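Local structure of catechol 2,3-dioxygenase (Rhodococcus sp., 2WL9) at residues R51-A56 and L62-W67; L12-L17 and N256-L261. The protein probably catalyses the iron-dependent extradiol ring cleavage of catechol-type substrates by molecular oxygen during the breakdown of aromatic hydrocarbons. All coordinates share one frame; numbering follows the deposited sequence. Where two conformers were deposited one is given.

Contact 1 of 2, residues R51-A56 and L62-W67; sequences RIVLHA and LAYIGW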
ATOM      1  N   ARG C  51      26.748 -19.017  12.752  1.00 16.10           N
ATOM      2  CA  ARG C  51      27.310 -17.665  12.704  1.00 16.14           C
ATOM      3  C   ARG C  51      28.600 -17.569  13.528  1.00 15.97           C
ATOM      4  O   ARG C  51      29.414 -16.668  13.319  1.00 15.63           O
ATOM      5  CB  ARG C  51      26.312 -16.605  13.204  1.00 16.47           C
ATOM      6  CG  ARG C  51      24.929 -16.537  12.507  1.00 18.31           C
ATOM      7  CD  ARG C  51      24.941 -16.721  10.987  1.00 22.32           C
ATOM      8  NE  ARG C  51      25.583 -15.630  10.266  1.00 24.06           N
ATOM      9  CZ  ARG C  51      25.000 -14.841   9.358  1.00 21.76           C
ATOM     10  NH1 ARG C  51      23.730 -14.988   9.010  1.00 22.75           N
ATOM     11  NH2 ARG C  51      25.718 -13.898   8.774  1.00 21.15           N
ATOM     12  N   ILE C  52      28.766 -18.478  14.483  1.00 16.13           N
ATOM     13  CA  ILE C  52      29.925 -18.462  15.374  1.00 16.15           C
ATOM     14  C   ILE C  52      30.489 -19.870  15.542  1.00 16.83           C
ATOM     15  O   ILE C  52      29.739 -20.828  15.715  1.00 16.11           O
ATOM     16  CB  ILE C  52      29.587 -17.847  16.780  1.00 16.27           C
ATOM     17  CG1 ILE C  52      28.930 -16.466  16.644  1.00 15.70           C
ATOM     18  CG2 ILE C  52      30.848 -17.724  17.658  1.00 16.37           C
ATOM     19  CD1 ILE C  52      28.340 -15.896  17.950  1.00 15.05           C
ATOM     20  N   VAL C  53      31.816 -19.967  15.478  1.00 17.03           N
ATOM     21  CA  VAL C  53      32.537 -21.208  15.761  1.00 17.62           C
ATOM     22  C   VAL C  53      33.247 -21.040  17.088  1.00 17.92           C
ATOM     23  O   VAL C  53      33.969 -20.068  17.290  1.00 18.39           O
ATOM     24  CB  VAL C  53      33.599 -21.538  14.681  1.00 17.24           C
ATOM     25  CG1 VAL C  53      34.108 -22.965  14.845  1.00 17.10           C
ATOM     26  CG2 VAL C  53      33.030 -21.358  13.296  1.00 17.14           C
ATOM     27  N   LEU C  54      33.033 -21.987  17.991  1.00 18.47           N
ATOM     28  CA  LEU C  54      33.745 -21.993  19.264  1.00 18.77           C
ATOM     29  C   LEU C  54      34.851 -23.039  19.222  1.00 19.65           C
ATOM     30  O   LEU C  54      34.582 -24.234  19.130  1.00 20.08           O
ATOM     31  CB  LEU C  54      32.789 -22.270  20.425  1.00 18.62           C
ATOM     32  CG  LEU C  54      31.587 -21.335  20.640  1.00 17.36           C
ATOM     33  CD1 LEU C  54      30.713 -21.884  21.752  1.00 15.79           C
ATOM     34  CD2 LEU C  54      31.998 -19.892  20.945  1.00 15.41           C
ATOM     35  N   HIS C  55      36.093 -22.575  19.278  1.00 20.14           N
ATOM     36  CA  HIS C  55      37.248 -23.462  19.310  1.00 21.07           C
ATOM     37  C   HIS C  55      37.665 -23.685  20.755  1.00 22.10           C
ATOM     38  O   HIS C  55      38.107 -22.752  21.432  1.00 21.76           O
ATOM     39  CB  HIS C  55      38.406 -22.851  18.529  1.00 21.21           C
ATOM     40  CG  HIS C  55      38.139 -22.703  17.063  1.00 20.10           C
ATOM     41  ND1 HIS C  55      38.514 -23.654  16.141  1.00 19.93           N
ATOM     42  CD2 HIS C  55      37.548 -21.708  16.358  1.00 19.82           C
ATOM     43  CE1 HIS C  55      38.166 -23.252  14.930  1.00 20.09           C
ATOM     44  NE2 HIS C  55      37.582 -22.073  15.034  1.00 19.02           N
ATOM     45  N   ALA C  56      37.505 -24.917  21.228  1.00 23.18           N
ATOM     46  CA  ALA C  56      37.885 -25.269  22.593  1.00 24.55           C
ATOM     47  C   ALA C  56      39.391 -25.461  22.664  1.00 25.80           C
ATOM     48  O   ALA C  56      39.887 -26.593  22.726  1.00 26.56           O
ATOM     49  CB  ALA C  56      37.153 -26.519  23.042  1.00 24.84           C
ATOM     50  N   LEU C  62      38.913 -13.561  20.464  1.00 20.42           N
ATOM     51  CA  LEU C  62      38.545 -13.706  19.066  1.00 19.91           C
ATOM     52  C   LEU C  62      39.638 -14.487  18.336  1.00 19.64           C
ATOM     53  O   LEU C  62      40.829 -14.229  18.543  1.00 19.90           O
ATOM     54  CB  LEU C  62      38.394 -12.317  18.450  1.00 20.19           C
ATOM     55  CG  LEU C  62      38.086 -12.132  16.966  1.00 20.49           C
ATOM     56  CD1 LEU C  62      36.654 -12.495  16.646  1.00 19.27           C
ATOM     57  CD2 LEU C  62      38.345 -10.677  16.638  1.00 21.92           C
ATOM     58  N   ALA C  63      39.223 -15.437  17.496  1.00 18.81           N
ATOM     59  CA  ALA C  63      40.136 -16.227  16.656  1.00 18.31           C
ATOM     60  C   ALA C  63      40.193 -15.718  15.207  1.00 18.00           C
ATOM     61  O   ALA C  63      41.282 -15.614  14.627  1.00 17.89           O
ATOM     62  CB  ALA C  63      39.755 -17.717  16.694  1.00 18.19           C
ATOM     63  N   TYR C  64      39.030 -15.402  14.630  1.00 17.35           N
ATOM     64  CA  TYR C  64      38.955 -14.835  13.276  1.00 16.85           C
ATOM     65  C   TYR C  64      37.626 -14.143  12.966  1.00 16.50           C
ATOM     66  O   TYR C  64      36.585 -14.467  13.545  1.00 16.47           O
ATOM     67  CB  TYR C  64      39.276 -15.883  12.196  1.00 17.04           C
ATOM     68  CG  TYR C  64      38.538 -17.198  12.336  1.00 17.03           C
ATOM     69  CD1 TYR C  64      37.244 -17.367  11.830  1.00 17.39           C
ATOM     70  CD2 TYR C  64      39.149 -18.284  12.960  1.00 18.91           C
ATOM     71  CE1 TYR C  64      36.580 -18.587  11.957  1.00 17.90           C
ATOM     72  CE2 TYR C  64      38.504 -19.491  13.099  1.00 18.21           C
ATOM     73  CZ  TYR C  64      37.225 -19.646  12.598  1.00 18.59           C
ATOM     74  OH  TYR C  64      36.616 -20.864  12.756  1.00 18.30           O
ATOM     75  N   ILE C  65      37.683 -13.187  12.040  1.00 16.37           N
ATOM     76  CA  ILE C  65      36.504 -12.437  11.598  1.00 16.26           C
ATOM     77  C   ILE C  65      36.191 -12.770  10.134  1.00 15.81           C
ATOM     78  O   ILE C  65      37.037 -12.585   9.268  1.00 16.11           O
ATOM     79  CB  ILE C  65      36.745 -10.925  11.725  1.00 16.19           C
ATOM     80  CG1 ILE C  65      37.034 -10.538  13.180  1.00 15.95           C
ATOM     81  CG2 ILE C  65      35.550 -10.133  11.189  1.00 17.04           C
ATOM     82  CD1 ILE C  65      37.847  -9.246  13.321  1.00 16.10           C
ATOM     83  N   GLY C  66      34.981 -13.246   9.853  1.00 15.62           N
ATOM     84  CA  GLY C  66      34.611 -13.564   8.476  1.00 15.12           C
ATOM     85  C   GLY C  66      33.683 -12.542   7.839  1.00 15.35           C
ATOM     86  O   GLY C  66      32.558 -12.357   8.306  1.00 14.46           O
ATOM     87  N   TRP C  67      34.156 -11.884   6.780  1.00 15.41           N
ATOM     88  CA  TRP C  67      33.344 -10.935   6.003  1.00 15.75           C
ATOM     89  C   TRP C  67      32.865 -11.550   4.703  1.00 15.69           C
ATOM     90  O   TRP C  67      33.659 -12.112   3.947  1.00 16.11           O
ATOM     91  CB  TRP C  67      34.145  -9.675   5.668  1.00 15.59           C
ATOM     92  CG  TRP C  67      34.643  -8.936   6.864  1.00 16.03           C
ATOM     93  CD1 TRP C  67      35.884  -9.025   7.420  1.00 16.51           C
ATOM     94  CD2 TRP C  67      33.916  -7.991   7.649  1.00 16.08           C
ATOM     95  NE1 TRP C  67      35.974  -8.199   8.518  1.00 16.09           N
ATOM     96  CE2 TRP C  67      34.776  -7.555   8.683  1.00 16.61           C
ATOM     97  CE3 TRP C  67      32.611  -7.483   7.595  1.00 16.63           C
ATOM     98  CZ2 TRP C  67      34.381  -6.622   9.640  1.00 16.96           C
ATOM     99  CZ3 TRP C  67      32.217  -6.557   8.554  1.00 16.41           C
ATOM    100  CH2 TRP C  67      33.097  -6.141   9.560  1.00 16.80           C
TER
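Val53 and His55 of strand 52-56 both reach the hydroxyl end of Tyr64 on strand 61-68, spanning the strand that lies between theirs in the mixed sheet of the N-terminal VOC module. That central strand, 6-14, runs parallel to 52-56 and antiparallel to 61-68, and it illustrates how residues two strands apart can still meet above a sheet. The first segment begins with a classic beta bulge, Arg51 and Ile52 facing Leu43, and the guanidinium of Arg51 forms salt bridges to Asp46 and Glu6. Val53 comes next. Its CB lies 3.6 Å from Tyr64 OH and its CG2 3.7 Å from the same atom, so the branched side chain lies against the hydroxyl oxygen. At His55 the interaction turns polar: NE2 and Tyr64 OH are hydrogen-bonded at 2.8 Å, nearly straight at 169°. The hydroxyl meets the imidazole at its edge and in its plane, and the two rings, tilted by 73°, approach rim to rim with neither over the other's face. Tyr64 belongs to a second classic bulge, Ala63 and Tyr64 together facing Gly11; its CG sits between the backbone N and the carbonyl carbon (chi1 49°), which helps the ring reach toward the first segment. Arg100 adds a cation-pi contact to that ring. Beside the hydroxyl, Tyr64 CE2 also comes within 3.4 Å of His55 NE2.

Contact 2 of 2, residues L12-L17 and N256-L261; sequences LSVSNL and NPSGWL
Leu12 packs against the six-membered rim of Trp260, joining the first strand of the N-terminal module to the loop between strands 250-255 and 261-266 of the C-terminal one. This is the close part of the contact. Leu12 CG and CD2 each lie 3.8 Å from Trp260 CZ2, with CG in the plane of the indole and at its edge. Trp260 CG sits between the backbone N and the carbonyl carbon (chi1 53°), which directs the indole toward Leu12. The amide ND2 of Asn256 lies over the centre of one indole face. Nearby, Val14 CG1 is 3.7 Å from Ser258 OG, a hydroxyl whose hydrogen bonds go instead to Asp60 and Trp20. Asn256 OD1 braces the loop internally, accepting from Ser258 N at 2.9 Å in an Asx turn, within a type I turn from Asn256 to Gly259. Toward exposed Ser15 the segments draw apart and water takes over. One molecule accepts from Asn16 N at 3.2 Å and donates only a weak bond to Pro257 O. Deeper in, another water accepts from Trp260 NE1 at 2.8 Å and donates to Ser13 O at 3.1 Å. Between 12-17 and 256-261 themselves, then, cohesion comes from apolar contact and bridging water, whereas the direct hydrogen bonds of Ser258 across the modules go to Asp60 and Trp20, outside both segments.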
ATOM      1  N   LEU C  12      35.863 -18.025  17.552  1.00 18.18           N
ATOM      2  CA  LEU C  12      36.233 -17.646  18.904  1.00 18.58           C
ATOM      3  C   LEU C  12      37.065 -18.753  19.545  1.00 19.29           C
ATOM      4  O   LEU C  12      36.802 -19.937  19.318  1.00 19.09           O
ATOM      5  CB  LEU C  12      34.968 -17.421  19.739  1.00 18.38           C
ATOM      6  CG  LEU C  12      34.297 -16.052  19.938  1.00 19.01           C
ATOM      7  CD1 LEU C  12      34.343 -15.113  18.733  1.00 18.89           C
ATOM      8  CD2 LEU C  12      32.855 -16.232  20.452  1.00 17.42           C
ATOM      9  N   SER C  13      38.071 -18.357  20.325  1.00 20.02           N
ATOM     10  CA  SER C  13      38.829 -19.283  21.170  1.00 21.13           C
ATOM     11  C   SER C  13      38.222 -19.229  22.560  1.00 21.08           C
ATOM     12  O   SER C  13      38.110 -18.149  23.135  1.00 21.55           O
ATOM     13  CB  SER C  13      40.298 -18.858  21.252  1.00 21.55           C
ATOM     14  OG  SER C  13      40.950 -18.990  20.002  1.00 23.54           O
ATOM     15  N   VAL C  14      37.805 -20.378  23.087  1.00 21.50           N
ATOM     16  CA  VAL C  14      37.180 -20.439  24.414  1.00 21.86           C
ATOM     17  C   VAL C  14      37.851 -21.502  25.304  1.00 22.72           C
ATOM     18  O   VAL C  14      38.457 -22.442  24.792  1.00 22.96           O
ATOM     19  CB  VAL C  14      35.642 -20.671  24.329  1.00 21.48           C
ATOM     20  CG1 VAL C  14      34.975 -19.592  23.480  1.00 21.23           C
ATOM     21  CG2 VAL C  14      35.318 -22.044  23.765  1.00 20.55           C
ATOM     22  N   SER C  15      37.748 -21.332  26.623  1.00 23.29           N
ATOM     23  CA  SER C  15      38.338 -22.281  27.564  0.50 23.90           C
ATOM     24  C   SER C  15      37.296 -23.230  28.147  1.00 24.37           C
ATOM     25  O   SER C  15      37.640 -24.311  28.635  1.00 24.30           O
ATOM     26  CB  SER C  15      39.076 -21.547  28.686  0.50 24.10           C
ATOM     27  OG  SER C  15      38.208 -20.690  29.409  0.50 23.01           O
ATOM     28  N   ASN C  16      36.040 -22.805  28.129  1.00 24.63           N
ATOM     29  CA  ASN C  16      34.932 -23.576  28.665  1.00 25.41           C
ATOM     30  C   ASN C  16      33.723 -23.694  27.760  1.00 25.35           C
ATOM     31  O   ASN C  16      32.902 -22.851  27.771  1.00 24.99           O
ATOM     32  CB  ASN C  16      34.487 -22.949  29.977  1.00 26.02           C
ATOM     33  CG  ASN C  16      33.474 -23.783  30.759  1.00 27.27           C
ATOM     34  OD1 ASN C  16      32.875 -24.659  30.272  1.00 28.30           O
ATOM     35  ND2 ASN C  16      33.310 -23.448  31.984  1.00 29.08           N
ATOM     36  N   LEU C  17      33.626 -24.791  27.045  1.00 25.71           N
ATOM     37  CA  LEU C  17      32.535 -25.089  26.170  1.00 26.03           C
ATOM     38  C   LEU C  17      31.197 -25.230  26.899  1.00 26.16           C
ATOM     39  O   LEU C  17      30.217 -24.770  26.433  1.00 25.99           O
ATOM     40  CB  LEU C  17      32.869 -26.301  25.315  1.00 25.16           C
ATOM     41  CG  LEU C  17      32.813 -26.225  23.797  1.00 24.86           C
ATOM     42  CD1 LEU C  17      33.022 -24.885  23.216  1.00 24.58           C
ATOM     43  CD2 LEU C  17      33.670 -27.248  23.125  1.00 25.02           C
ATOM     44  N   ASN C 256      30.465 -12.294  29.114  1.00 20.64           N
ATOM     45  CA  ASN C 256      30.340 -13.661  28.609  1.00 20.44           C
ATOM     46  C   ASN C 256      31.347 -14.609  29.302  1.00 20.81           C
ATOM     47  O   ASN C 256      32.148 -14.158  30.123  1.00 21.40           O
ATOM     48  CB  ASN C 256      30.414 -13.696  27.069  1.00 19.77           C
ATOM     49  CG  ASN C 256      31.748 -13.222  26.516  1.00 19.75           C
ATOM     50  OD1 ASN C 256      32.820 -13.576  27.010  1.00 19.92           O
ATOM     51  ND2 ASN C 256      31.683 -12.434  25.454  1.00 20.54           N
ATOM     52  N   PRO C 257      31.291 -15.922  29.009  1.00 20.87           N
ATOM     53  CA  PRO C 257      32.192 -16.861  29.691  1.00 21.35           C
ATOM     54  C   PRO C 257      33.677 -16.655  29.407  1.00 21.21           C
ATOM     55  O   PRO C 257      34.505 -17.234  30.109  1.00 22.26           O
ATOM     56  CB  PRO C 257      31.744 -18.228  29.165  1.00 21.24           C
ATOM     57  CG  PRO C 257      30.357 -18.020  28.706  1.00 21.13           C
ATOM     58  CD  PRO C 257      30.325 -16.631  28.158  1.00 20.71           C
ATOM     59  N   SER C 258      34.012 -15.844  28.403  1.00 20.62           N
ATOM     60  CA  SER C 258      35.414 -15.589  28.058  1.00 20.57           C
ATOM     61  C   SER C 258      35.958 -14.280  28.644  1.00 20.61           C
ATOM     62  O   SER C 258      37.106 -13.922  28.405  1.00 20.75           O
ATOM     63  CB  SER C 258      35.620 -15.632  26.543  1.00 20.23           C
ATOM     64  OG  SER C 258      35.514 -16.963  26.055  1.00 19.59           O
ATOM     65  N   GLY C 259      35.128 -13.577  29.408  1.00 20.60           N
ATOM     66  CA  GLY C 259      35.559 -12.374  30.105  1.00 20.95           C
ATOM     67  C   GLY C 259      35.452 -11.094  29.298  1.00 21.03           C
ATOM     68  O   GLY C 259      35.892 -10.042  29.757  1.00 21.11           O
ATOM     69  N   TRP C 260      34.895 -11.185  28.090  1.00 20.91           N
ATOM     70  CA  TRP C 260      34.546  -9.985  27.318  1.00 20.38           C
ATOM     71  C   TRP C 260      33.024  -9.832  27.234  1.00 20.10           C
ATOM     72  O   TRP C 260      32.298 -10.551  27.928  1.00 20.29           O
ATOM     73  CB  TRP C 260      35.252  -9.931  25.944  1.00 20.30           C
ATOM     74  CG  TRP C 260      35.110 -11.139  25.053  1.00 20.02           C
ATOM     75  CD1 TRP C 260      35.798 -12.317  25.146  1.00 20.12           C
ATOM     76  CD2 TRP C 260      34.274 -11.259  23.894  1.00 19.33           C
ATOM     77  NE1 TRP C 260      35.414 -13.175  24.141  1.00 18.91           N
ATOM     78  CE2 TRP C 260      34.482 -12.549  23.358  1.00 19.45           C
ATOM     79  CE3 TRP C 260      33.356 -10.405  23.266  1.00 19.42           C
ATOM     80  CZ2 TRP C 260      33.803 -13.009  22.218  1.00 18.59           C
ATOM     81  CZ3 TRP C 260      32.683 -10.864  22.135  1.00 18.97           C
ATOM     82  CH2 TRP C 260      32.912 -12.153  21.626  1.00 18.22           C
ATOM     83  N   LEU C 261      32.547  -8.904  26.406  1.00 19.58           N
ATOM     84  CA  LEU C 261      31.142  -8.488  26.466  1.00 19.39           C
ATOM     85  C   LEU C 261      30.277  -8.888  25.281  1.00 19.13           C
ATOM     86  O   LEU C 261      30.704  -8.817  24.134  1.00 19.09           O
ATOM     87  CB  LEU C 261      31.044  -6.970  26.641  1.00 19.32           C
ATOM     88  CG  LEU C 261      31.670  -6.340  27.883  1.00 19.56           C
ATOM     89  CD1 LEU C 261      31.561  -4.838  27.769  1.00 19.94           C
ATOM     90  CD2 LEU C 261      30.961  -6.823  29.122  1.00 20.71           C
TER
HETATM   91  O   HOH W   1      36.055 -15.784  23.234  1.00 11.59           O
HETATM   92  O   HOH W   2      35.348 -19.724  27.983  1.00 16.39           O

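Overall arrangement
From the N terminus, the chain first lays down strand 6-14, whose end enters contact 2, and passes through helix 17-24 and two strands before reaching 52-56. Contact 1 then closes a short loop, with five residues between 51-56 and 62-67. It nests inside the far longer loop of contact 2, which shuts only when 256-261 returns to 12-17 after 238 residues. Strand 6-14, which supplies 12-14 to contact 2, is the one that contact 1 spans: Leu12 O lies 2.7 Å from His55 N, a probable hydrogen bond. Contact 1 thus operates within one sheet, whereas contact 2 ties that sheet to the C-terminal module, where Tyr253 and Glu263, iron ligands, flank 256-261.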